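Local coordinates for protein peroxisomal catalase (Pichia angusta, PDB 2XQ1) that probably breaks down hydrogen peroxide from peroxisomal oxidases into water and oxygen, working as a heme-containing homotetramer, at residues L185-Y190 and Q440-W445; P285-D290 and W431-Y436; F376-R381 and L391-Y397. All blocks are in the same frame, centred on the assembly; numbering follows the deposited sequence.

Contact 1 (L185-Y190 and Q440-W445); sequences LHQVMY and QPKMFW
Pro441 O, on helix 439-447, takes the helical hydrogen bond from Trp445 N at 3.2 Å and a weak one from Phe444 N, and the methyl CE of Met189 rests 3.5 Å from it. The side chain of Met189 runs out extended through chi2, which carries SD to Pro441 CB, and a bend at the last torsion (chi3 77°) turns CE toward Pro441 O and Trp445 CB. Leu185 CD2 touches Pro441 CB too. Farther along, the rings of Tyr190 and Phe444 form an offset stack, centroids 4.3 Å apart and planes 16° from parallel, with Phe444 CE1 over the rim of the tyrosine face. Phe444 CD2 meets Met189 CB at 3.9 Å, obliquely to the ring and on the side that carries Tyr190. With a leucine here, the stack on Tyr190 would be gone, and that ring would probably be left freer to turn. His186 lays one face of its imidazole under the Gln440-Pro441 peptide, Gln440 C standing 4.1 Å above its centre; its ND1 is bonded to Thr292 O. The two short segments run nearly parallel, 22° apart with axes 9.2 Å from each other. No hydrogen bond crosses between them, so this seam joining the heme-bearing part to the C-terminal helices depends on shape and apolar surface.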
loop_
_atom_site.group_PDB
_atom_site.type_symbol
_atom_site.label_atom_id
_atom_site.label_comp_id
_atom_site.label_asym_id
_atom_site.label_seq_id
_atom_site.Cartn_x
_atom_site.Cartn_y
_atom_site.Cartn_z
ATOM N N LEU O 185 10.155 -14.602 34.524
ATOM C CA LEU O 185 10.816 -14.136 35.720
ATOM C C LEU O 185 12.324 -13.877 35.504
ATOM O O LEU O 185 12.827 -12.788 35.855
ATOM C CB LEU O 185 10.527 -15.076 36.886
ATOM C CG LEU O 185 11.244 -14.856 38.206
ATOM C CD1 LEU O 185 10.847 -13.530 38.782
ATOM C CD2 LEU O 185 10.917 -15.962 39.166
ATOM N N HIS O 186 13.033 -14.838 34.898
ATOM C CA HIS O 186 14.478 -14.686 34.623
ATOM C C HIS O 186 14.803 -13.342 33.928
ATOM O O HIS O 186 15.543 -12.502 34.463
ATOM C CB HIS O 186 15.020 -15.880 33.807
ATOM C CG HIS O 186 16.507 -16.081 33.936
ATOM N ND1 HIS O 186 17.159 -17.185 33.423
ATOM C CD2 HIS O 186 17.464 -15.321 34.526
ATOM C CE1 HIS O 186 18.451 -17.091 33.683
ATOM N NE2 HIS O 186 18.665 -15.967 34.347
ATOM N N GLN O 187 14.199 -13.131 32.762
ATOM C CA GLN O 187 14.428 -11.926 31.979
ATOM C C GLN O 187 13.916 -10.678 32.646
ATOM O O GLN O 187 14.435 -9.616 32.352
ATOM C CB GLN O 187 13.823 -12.075 30.579
ATOM C CG GLN O 187 13.888 -10.847 29.701
ATOM C CD GLN O 187 15.285 -10.254 29.527
ATOM O OE1 GLN O 187 15.416 -9.045 29.363
ATOM N NE2 GLN O 187 16.323 -11.094 29.525
ATOM N N VAL O 188 12.920 -10.793 33.531
ATOM C CA VAL O 188 12.315 -9.607 34.134
ATOM C C VAL O 188 13.233 -9.119 35.204
ATOM O O VAL O 188 13.323 -7.914 35.467
ATOM C CB VAL O 188 10.951 -9.866 34.743
ATOM C CG1 VAL O 188 10.501 -8.659 35.564
ATOM C CG2 VAL O 188 9.936 -10.132 33.659
ATOM N N MET O 189 13.949 -10.064 35.792
ATOM C CA MET O 189 14.971 -9.718 36.760
ATOM C C MET O 189 16.100 -8.888 36.116
ATOM O O MET O 189 16.568 -7.897 36.684
ATOM C CB MET O 189 15.471 -10.989 37.452
ATOM C CG MET O 189 14.466 -11.541 38.485
ATOM S SD MET O 189 15.016 -13.064 39.296
ATOM C CE MET O 189 16.210 -12.419 40.457
ATOM N N TYR O 190 16.518 -9.287 34.919
ATOM C CA TYR O 190 17.514 -8.528 34.193
ATOM C C TYR O 190 16.944 -7.147 33.986
ATOM O O TYR O 190 17.595 -6.147 34.289
ATOM C CB TYR O 190 17.822 -9.165 32.840
ATOM C CG TYR O 190 18.901 -10.210 32.880
ATOM C CD1 TYR O 190 18.648 -11.468 33.427
ATOM C CD2 TYR O 190 20.182 -9.953 32.359
ATOM C CE1 TYR O 190 19.642 -12.474 33.465
ATOM C CE2 TYR O 190 21.199 -10.950 32.380
ATOM C CZ TYR O 190 20.916 -12.225 32.943
ATOM O OH TYR O 190 21.859 -13.257 33.009
ATOM N N GLN O 440 17.349 -20.830 37.799
ATOM C CA GLN O 440 18.261 -19.894 37.197
ATOM C C GLN O 440 17.965 -18.446 37.604
ATOM O O GLN O 440 18.900 -17.685 37.796
ATOM C CB GLN O 440 18.291 -20.083 35.696
ATOM C CG GLN O 440 19.691 -20.303 35.169
ATOM C CD GLN O 440 19.703 -20.955 33.789
ATOM O OE1 GLN O 440 19.775 -22.175 33.678
ATOM N NE2 GLN O 440 19.639 -20.132 32.733
ATOM N N PRO O 441 16.679 -18.056 37.750
ATOM C CA PRO O 441 16.411 -16.793 38.433
ATOM C C PRO O 441 16.994 -16.737 39.840
ATOM O O PRO O 441 17.480 -15.690 40.261
ATOM C CB PRO O 441 14.890 -16.764 38.524
ATOM C CG PRO O 441 14.454 -17.503 37.355
ATOM C CD PRO O 441 15.473 -18.557 37.061
ATOM N N LYS O 442 16.936 -17.851 40.568
ATOM C CA LYS O 442 17.448 -17.906 41.938
ATOM C C LYS O 442 18.941 -17.598 41.900
ATOM O O LYS O 442 19.418 -16.772 42.659
ATOM C CB LYS O 442 17.192 -19.294 42.543
ATOM C CG LYS O 442 17.218 -19.389 44.081
ATOM C CD LYS O 442 17.969 -20.677 44.524
ATOM C CE LYS O 442 17.249 -21.499 45.612
ATOM N NZ LYS O 442 17.176 -20.838 46.954
ATOM N N MET O 443 19.652 -18.247 40.983
ATOM C CA MET O 443 21.064 -18.000 40.780
ATOM C C MET O 443 21.393 -16.554 40.431
ATOM O O MET O 443 22.451 -16.050 40.823
ATOM C CB MET O 443 21.622 -18.935 39.714
ATOM C CG MET O 443 21.658 -20.392 40.154
ATOM S SD MET O 443 22.281 -20.663 41.864
ATOM C CE MET O 443 24.095 -20.387 41.646
ATOM N N PHE O 444 20.498 -15.881 39.708
ATOM C CA PHE O 444 20.781 -14.519 39.250
ATOM C C PHE O 444 20.683 -13.528 40.395
ATOM O O PHE O 444 21.303 -12.455 40.360
ATOM C CB PHE O 444 19.871 -14.108 38.101
ATOM C CG PHE O 444 20.136 -12.738 37.601
ATOM C CD1 PHE O 444 21.261 -12.476 36.839
ATOM C CD2 PHE O 444 19.282 -11.697 37.918
ATOM C CE1 PHE O 444 21.519 -11.190 36.381
ATOM C CE2 PHE O 444 19.526 -10.412 37.460
ATOM C CZ PHE O 444 20.644 -10.155 36.693
ATOM N N TRP O 445 19.909 -13.894 41.413
ATOM C CA TRP O 445 19.833 -13.097 42.623
ATOM C C TRP O 445 21.168 -13.121 43.372
ATOM O O TRP O 445 21.631 -12.097 43.853
ATOM C CB TRP O 445 18.705 -13.599 43.491
ATOM C CG TRP O 445 18.499 -12.837 44.746
ATOM C CD1 TRP O 445 18.712 -13.292 46.015
ATOM C CD2 TRP O 445 18.011 -11.502 44.878
ATOM N NE1 TRP O 445 18.386 -12.327 46.928
ATOM C CE2 TRP O 445 17.947 -11.217 46.257
ATOM C CE3 TRP O 445 17.610 -10.523 43.969
ATOM C CZ2 TRP O 445 17.509 -9.991 46.747
ATOM C CZ3 TRP O 445 17.173 -9.304 44.461
ATOM C CH2 TRP O 445 17.131 -9.048 45.837
#

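Contact 2 (P285-D290 and W431-Y436); sequences PFSVFD and WEHTDY
This is a loop-against-loop contact in the catalase fold, where the type I beta turn Ser287-Asp290 and the residues before it meet the loop that leads into helix 439-447, the first of the C-terminal helices. Segment 285-290 precedes strand 303-312 of the large antiparallel sheet, so the contact ties the barrel region to the start of the helical part. Two aromatic residues of 431-436 do most of the work, one at each end. Tyr436, its CG anti to the backbone nitrogen (chi1 -168°), lays its ring against Pro285, which sits over one face: CB is 4.1 Å from the ring centroid, 10° off the normal, a CH-pi contact. The Phe286 ring meets that of Tyr436 rim to rim, the planes only 4° apart, with CD1 3.5 Å from Tyr436 CE2. At the other end the benzo side of the Trp431 indole rests against the turn. Ser287 CB lies near the ring plane at its edge, 3.9 Å from CZ2. Asp290 stands over one face, its carboxylate tilted from the ring, with CB 3.8 Å from Trp431 CH2. Its OD1 accepts a hydrogen bond from Thr292 OG1, and OD2 makes salt bridges to Arg148 and Lys293; Arg148 also forms a cation-pi pair with the indole. Trp431 NE1 bonds Tyr35 OH of the second subunit. Within the turn, Phe289 O meets the indole edge, 3.7 Å from Trp431 CH2.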
loop_
_atom_site.group_PDB
_atom_site.type_symbol
_atom_site.label_atom_id
_atom_site.label_comp_id
_atom_site.label_asym_id
_atom_site.label_seq_id
_atom_site.Cartn_x
_atom_site.Cartn_y
_atom_site.Cartn_z
ATOM N N PRO O 285 19.667 -30.569 32.540
ATOM C CA PRO O 285 18.385 -30.409 33.248
ATOM C C PRO O 285 17.428 -29.413 32.572
ATOM O O PRO O 285 16.304 -29.237 33.052
ATOM C CB PRO O 285 18.807 -29.878 34.617
ATOM C CG PRO O 285 20.107 -29.183 34.366
ATOM C CD PRO O 285 20.791 -29.968 33.283
ATOM N N PHE O 286 17.888 -28.765 31.488
ATOM C CA PHE O 286 17.097 -27.807 30.709
ATOM C C PHE O 286 17.296 -28.024 29.205
ATOM O O PHE O 286 18.178 -28.776 28.795
ATOM C CB PHE O 286 17.446 -26.365 31.100
ATOM C CG PHE O 286 18.880 -25.998 30.856
ATOM C CD1 PHE O 286 19.834 -26.188 31.838
ATOM C CD2 PHE O 286 19.271 -25.453 29.647
ATOM C CE1 PHE O 286 21.152 -25.853 31.615
ATOM C CE2 PHE O 286 20.584 -25.121 29.416
ATOM C CZ PHE O 286 21.527 -25.318 30.406
ATOM N N SER O 287 16.500 -27.345 28.380
ATOM C CA SER O 287 16.577 -27.504 26.929
ATOM C C SER O 287 17.463 -26.461 26.251
ATOM O O SER O 287 17.477 -25.295 26.631
ATOM C CB SER O 287 15.180 -27.451 26.323
ATOM O OG SER O 287 15.168 -28.022 25.025
ATOM N N VAL O 288 18.204 -26.882 25.233
ATOM C CA VAL O 288 18.939 -25.947 24.397
ATOM C C VAL O 288 17.955 -25.085 23.607
ATOM O O VAL O 288 18.322 -24.078 23.012
ATOM C CB VAL O 288 19.833 -26.680 23.408
ATOM C CG1 VAL O 288 21.035 -27.226 24.115
ATOM C CG2 VAL O 288 19.053 -27.788 22.702
ATOM N N PHE O 289 16.695 -25.493 23.591
ATOM C CA PHE O 289 15.685 -24.799 22.812
ATOM C C PHE O 289 14.890 -23.789 23.638
ATOM O O PHE O 289 13.937 -23.184 23.132
ATOM C CB PHE O 289 14.760 -25.837 22.201
ATOM C CG PHE O 289 15.486 -26.903 21.461
ATOM C CD1 PHE O 289 16.372 -26.571 20.439
ATOM C CD2 PHE O 289 15.294 -28.234 21.766
ATOM C CE1 PHE O 289 17.051 -27.553 19.736
ATOM C CE2 PHE O 289 15.972 -29.228 21.051
ATOM C CZ PHE O 289 16.854 -28.883 20.044
ATOM N N ASP O 290 15.295 -23.614 24.899
ATOM C CA ASP O 290 14.600 -22.751 25.840
ATOM C C ASP O 290 15.268 -21.367 25.909
ATOM O O ASP O 290 16.378 -21.203 26.435
ATOM C CB ASP O 290 14.536 -23.431 27.219
ATOM C CG ASP O 290 13.647 -22.689 28.225
ATOM O OD1 ASP O 290 13.273 -21.518 27.975
ATOM O OD2 ASP O 290 13.330 -23.292 29.282
ATOM N N TRP O 431 4.684 -24.794 26.500
ATOM C CA TRP O 431 5.690 -25.242 27.459
ATOM C C TRP O 431 5.143 -25.286 28.890
ATOM O O TRP O 431 4.615 -24.291 29.374
ATOM C CB TRP O 431 6.907 -24.331 27.381
ATOM C CG TRP O 431 8.231 -25.015 27.542
ATOM C CD1 TRP O 431 8.640 -25.794 28.589
ATOM C CD2 TRP O 431 9.336 -24.952 26.640
ATOM N NE1 TRP O 431 9.924 -26.228 28.393
ATOM C CE2 TRP O 431 10.376 -25.722 27.202
ATOM C CE3 TRP O 431 9.548 -24.323 25.408
ATOM C CZ2 TRP O 431 11.612 -25.886 26.563
ATOM C CZ3 TRP O 431 10.766 -24.485 24.781
ATOM C CH2 TRP O 431 11.787 -25.256 25.358
ATOM N N GLU O 432 5.261 -26.453 29.540
ATOM C CA GLU O 432 4.723 -26.701 30.911
ATOM C C GLU O 432 5.773 -26.608 32.022
ATOM O O GLU O 432 6.868 -27.167 31.911
ATOM C CB GLU O 432 3.929 -28.038 31.024
ATOM C CG GLU O 432 4.673 -29.360 30.664
ATOM N N HIS O 433 5.412 -25.911 33.093
ATOM C CA HIS O 433 6.363 -25.494 34.112
ATOM C C HIS O 433 6.932 -26.701 34.857
ATOM O O HIS O 433 6.202 -27.650 35.137
ATOM C CB HIS O 433 5.683 -24.486 35.056
ATOM C CG HIS O 433 6.433 -24.237 36.328
ATOM N ND1 HIS O 433 6.267 -25.024 37.451
ATOM C CD2 HIS O 433 7.347 -23.289 36.657
ATOM C CE1 HIS O 433 7.055 -24.583 38.414
ATOM N NE2 HIS O 433 7.722 -23.530 37.957
ATOM N N THR O 434 8.241 -26.684 35.119
ATOM C CA THR O 434 8.872 -27.624 36.056
ATOM C C THR O 434 9.681 -26.821 37.058
ATOM O O THR O 434 9.980 -25.669 36.807
ATOM C CB THR O 434 9.783 -28.666 35.371
ATOM O OG1 THR O 434 10.970 -28.030 34.873
ATOM C CG2 THR O 434 9.030 -29.405 34.240
ATOM N N ASP O 435 10.028 -27.420 38.192
ATOM C CA ASP O 435 10.727 -26.700 39.272
ATOM C C ASP O 435 12.067 -26.059 38.861
ATOM O O ASP O 435 12.492 -25.078 39.464
ATOM C CB ASP O 435 10.971 -27.626 40.478
ATOM C CG ASP O 435 9.701 -27.930 41.271
ATOM O OD1 ASP O 435 8.721 -27.127 41.234
ATOM O OD2 ASP O 435 9.709 -28.989 41.953
ATOM N N TYR O 436 12.736 -26.621 37.856
ATOM C CA TYR O 436 14.004 -26.062 37.379
ATOM C C TYR O 436 13.883 -24.629 36.811
ATOM O O TYR O 436 14.865 -23.870 36.800
ATOM C CB TYR O 436 14.693 -26.998 36.362
ATOM C CG TYR O 436 16.120 -26.586 36.075
ATOM C CD1 TYR O 436 17.126 -26.783 37.036
ATOM C CD2 TYR O 436 16.456 -25.951 34.868
ATOM C CE1 TYR O 436 18.433 -26.386 36.790
ATOM C CE2 TYR O 436 17.763 -25.552 34.611
ATOM C CZ TYR O 436 18.743 -25.769 35.572
ATOM O OH TYR O 436 20.030 -25.362 35.316
#

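Contact 3 (F376-R381 and L391-Y397); sequences FNPINR and LGGTPNY
The guanidinium of Arg381 grips one carbonyl oxygen with both terminal nitrogens: NH1 gives a hydrogen bond of 2.7 Å to Thr394 O, and NH2 a second of 3.0 Å to the same atom. The acceptor lies almost exactly in the guanidinium plane, and NH2 approaches in the carbonyl plane on a lone pair, whereas NH1 is tilted from it. NH1 also reaches back to Pro378 O at 3.2 Å, in a nearly straight bond (168° at the hydrogen) on a lone pair of that carbonyl. One arginine therefore links a backbone oxygen of each segment, and these bonds fix the rotation of its flat end. Bends at chi2 and chi3 (-70° and -81°) curl the chain into this position. Leu391 CB lies 3.4 Å above one face of the group, and NH2 has a further bond to Asn390 O.

Behind this polar centre comes the apolar shell. Leu391 CD1 packs on Pro378 CA at 3.8 Å, Thr394 CG2 meets the edge of the Phe376 ring, and Ile379 CD1 lies 3.8 Å from Tyr397 CA. Pro378 O additionally takes a CA-H...O contact from Asn396 CA, 3.3 Å away. Two turns shape the backbones, type I from Asn377 to Asn380 and type II' from Leu391 to Thr394. Phe9 of the third subunit packs on Pro378 and Ile379, and Asn396 O accepts a bond from His158 of the fourth. All of it belongs to the long irregular connection between helix 341-357 and strand 422-424, the wrapping loop of catalases.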
loop_
_atom_site.group_PDB
_atom_site.type_symbol
_atom_site.label_atom_id
_atom_site.label_comp_id
_atom_site.label_asym_id
_atom_site.label_seq_id
_atom_site.Cartn_x
_atom_site.Cartn_y
_atom_site.Cartn_z
ATOM N N PHE O 376 20.791 -13.960 -8.157
ATOM C CA PHE O 376 20.215 -14.369 -9.409
ATOM C C PHE O 376 19.044 -15.267 -9.034
ATOM O O PHE O 376 19.207 -16.465 -8.717
ATOM C CB PHE O 376 21.245 -15.115 -10.243
ATOM C CG PHE O 376 20.751 -15.497 -11.579
ATOM C CD1 PHE O 376 20.567 -14.523 -12.554
ATOM C CD2 PHE O 376 20.470 -16.825 -11.885
ATOM C CE1 PHE O 376 20.088 -14.877 -13.832
ATOM C CE2 PHE O 376 20.015 -17.191 -13.159
ATOM C CZ PHE O 376 19.817 -16.225 -14.132
ATOM N N ASN O 377 17.863 -14.671 -9.004
ATOM C CA ASN O 377 16.691 -15.426 -8.632
ATOM C C ASN O 377 15.644 -15.251 -9.680
ATOM O O ASN O 377 14.710 -14.512 -9.450
ATOM C CB ASN O 377 16.152 -14.958 -7.276
ATOM C CG ASN O 377 15.167 -15.928 -6.701
ATOM O OD1 ASN O 377 14.827 -16.918 -7.346
ATOM N ND2 ASN O 377 14.687 -15.661 -5.489
ATOM N N PRO O 378 15.787 -15.914 -10.843
ATOM C CA PRO O 378 14.858 -15.701 -11.980
ATOM C C PRO O 378 13.376 -16.035 -11.709
ATOM O O PRO O 378 12.531 -15.620 -12.485
ATOM C CB PRO O 378 15.419 -16.596 -13.083
ATOM C CG PRO O 378 16.278 -17.599 -12.376
ATOM C CD PRO O 378 16.826 -16.908 -11.156
ATOM N N ILE O 379 13.067 -16.732 -10.613
ATOM C CA ILE O 379 11.670 -17.044 -10.276
ATOM C C ILE O 379 10.952 -15.887 -9.626
ATOM O O ILE O 379 9.731 -15.774 -9.726
ATOM C CB ILE O 379 11.515 -18.287 -9.360
ATOM C CG1 ILE O 379 12.608 -19.318 -9.686
ATOM C CG2 ILE O 379 10.112 -18.945 -9.573
ATOM C CD1 ILE O 379 12.703 -19.735 -11.244
ATOM N N ASN O 380 11.704 -15.027 -8.950
ATOM C CA ASN O 380 11.101 -13.890 -8.286
ATOM C C ASN O 380 11.117 -12.671 -9.183
ATOM O O ASN O 380 12.171 -12.046 -9.364
ATOM C CB ASN O 380 11.789 -13.630 -6.954
ATOM C CG ASN O 380 11.486 -14.708 -5.953
ATOM O OD1 ASN O 380 10.704 -15.634 -6.246
ATOM N ND2 ASN O 380 12.089 -14.618 -4.764
ATOM N N ARG O 381 9.956 -12.336 -9.758
ATOM C CA ARG O 381 9.867 -11.186 -10.673
ATOM C C ARG O 381 8.698 -10.246 -10.389
ATOM O O ARG O 381 7.743 -10.581 -9.672
ATOM C CB ARG O 381 9.774 -11.654 -12.134
ATOM C CG ARG O 381 10.704 -12.794 -12.497
ATOM C CD ARG O 381 12.167 -12.348 -12.522
ATOM N NE ARG O 381 12.527 -11.675 -13.774
ATOM C CZ ARG O 381 12.876 -12.308 -14.897
ATOM N NH1 ARG O 381 12.916 -13.648 -14.942
ATOM N NH2 ARG O 381 13.178 -11.609 -15.980
ATOM N N LEU O 391 15.690 -8.414 -14.204
ATOM C CA LEU O 391 16.456 -9.417 -14.944
ATOM C C LEU O 391 16.130 -9.362 -16.438
ATOM O O LEU O 391 16.259 -10.360 -17.138
ATOM C CB LEU O 391 16.196 -10.826 -14.374
ATOM C CG LEU O 391 16.910 -11.059 -13.063
ATOM C CD1 LEU O 391 16.500 -12.352 -12.437
ATOM C CD2 LEU O 391 18.425 -11.023 -13.258
ATOM N N GLY O 392 15.688 -8.220 -16.943
ATOM C CA GLY O 392 15.450 -8.127 -18.378
ATOM C C GLY O 392 14.720 -9.373 -18.838
ATOM O O GLY O 392 13.783 -9.811 -18.163
ATOM N N GLY O 393 15.166 -9.968 -19.956
ATOM C CA GLY O 393 14.468 -11.105 -20.599
ATOM C C GLY O 393 14.859 -12.524 -20.163
ATOM O O GLY O 393 14.516 -13.510 -20.840
ATOM N N THR O 394 15.579 -12.648 -19.047
ATOM C CA THR O 394 15.894 -13.973 -18.488
ATOM C C THR O 394 14.590 -14.710 -18.178
ATOM O O THR O 394 13.728 -14.192 -17.469
ATOM C CB THR O 394 16.731 -13.847 -17.209
ATOM O OG1 THR O 394 16.975 -12.458 -16.990
ATOM C CG2 THR O 394 18.071 -14.442 -17.382
ATOM N N PRO O 395 14.418 -15.900 -18.761
ATOM C CA PRO O 395 13.265 -16.772 -18.509
ATOM C C PRO O 395 12.968 -16.895 -17.009
ATOM O O PRO O 395 13.909 -16.948 -16.207
ATOM C CB PRO O 395 13.748 -18.108 -19.042
ATOM C CG PRO O 395 14.674 -17.737 -20.148
ATOM C CD PRO O 395 15.341 -16.461 -19.764
ATOM N N ASN O 396 11.691 -16.948 -16.624
ATOM C CA ASN O 396 11.324 -16.944 -15.202
ATOM C C ASN O 396 10.934 -18.279 -14.634
ATOM O O ASN O 396 10.091 -18.324 -13.743
ATOM C CB ASN O 396 10.179 -15.990 -14.959
ATOM C CG ASN O 396 9.082 -16.122 -16.008
ATOM O OD1 ASN O 396 9.051 -17.097 -16.769
ATOM N ND2 ASN O 396 8.194 -15.123 -16.078
ATOM N N TYR O 397 11.533 -19.353 -15.159
ATOM C CA TYR O 397 11.362 -20.706 -14.646
ATOM C C TYR O 397 12.689 -21.473 -14.707
ATOM O O TYR O 397 13.528 -21.206 -15.555
ATOM C CB TYR O 397 10.222 -21.437 -15.384
ATOM C CG TYR O 397 10.497 -21.666 -16.831
ATOM C CD1 TYR O 397 10.528 -20.593 -17.729
ATOM C CD2 TYR O 397 10.744 -22.945 -17.314
ATOM C CE1 TYR O 397 10.801 -20.784 -19.062
ATOM C CE2 TYR O 397 11.012 -23.143 -18.653
ATOM C CZ TYR O 397 11.044 -22.054 -19.516
ATOM O OH TYR O 397 11.312 -22.233 -20.839
#

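In the fold
Contacts 1 and 2 lie on the same side of the chain, their centres about 15 Å apart, and both join the heme-bearing region to the C-terminal part: segments 431-436 and 440-445 follow closely in sequence, one leading into the helix that carries the other. Both are buried and rely on aromatic and apolar packing with no hydrogen bond across, helix on helix in contact 1 and loop on loop in contact 2. Contact 3, about 51 Å from contact 1 between centres, is only partly buried and local in sequence. It is held by arginine-to-backbone hydrogen bonds and bordered by two other subunits, whereas contact 2 meets one and contact 1 none.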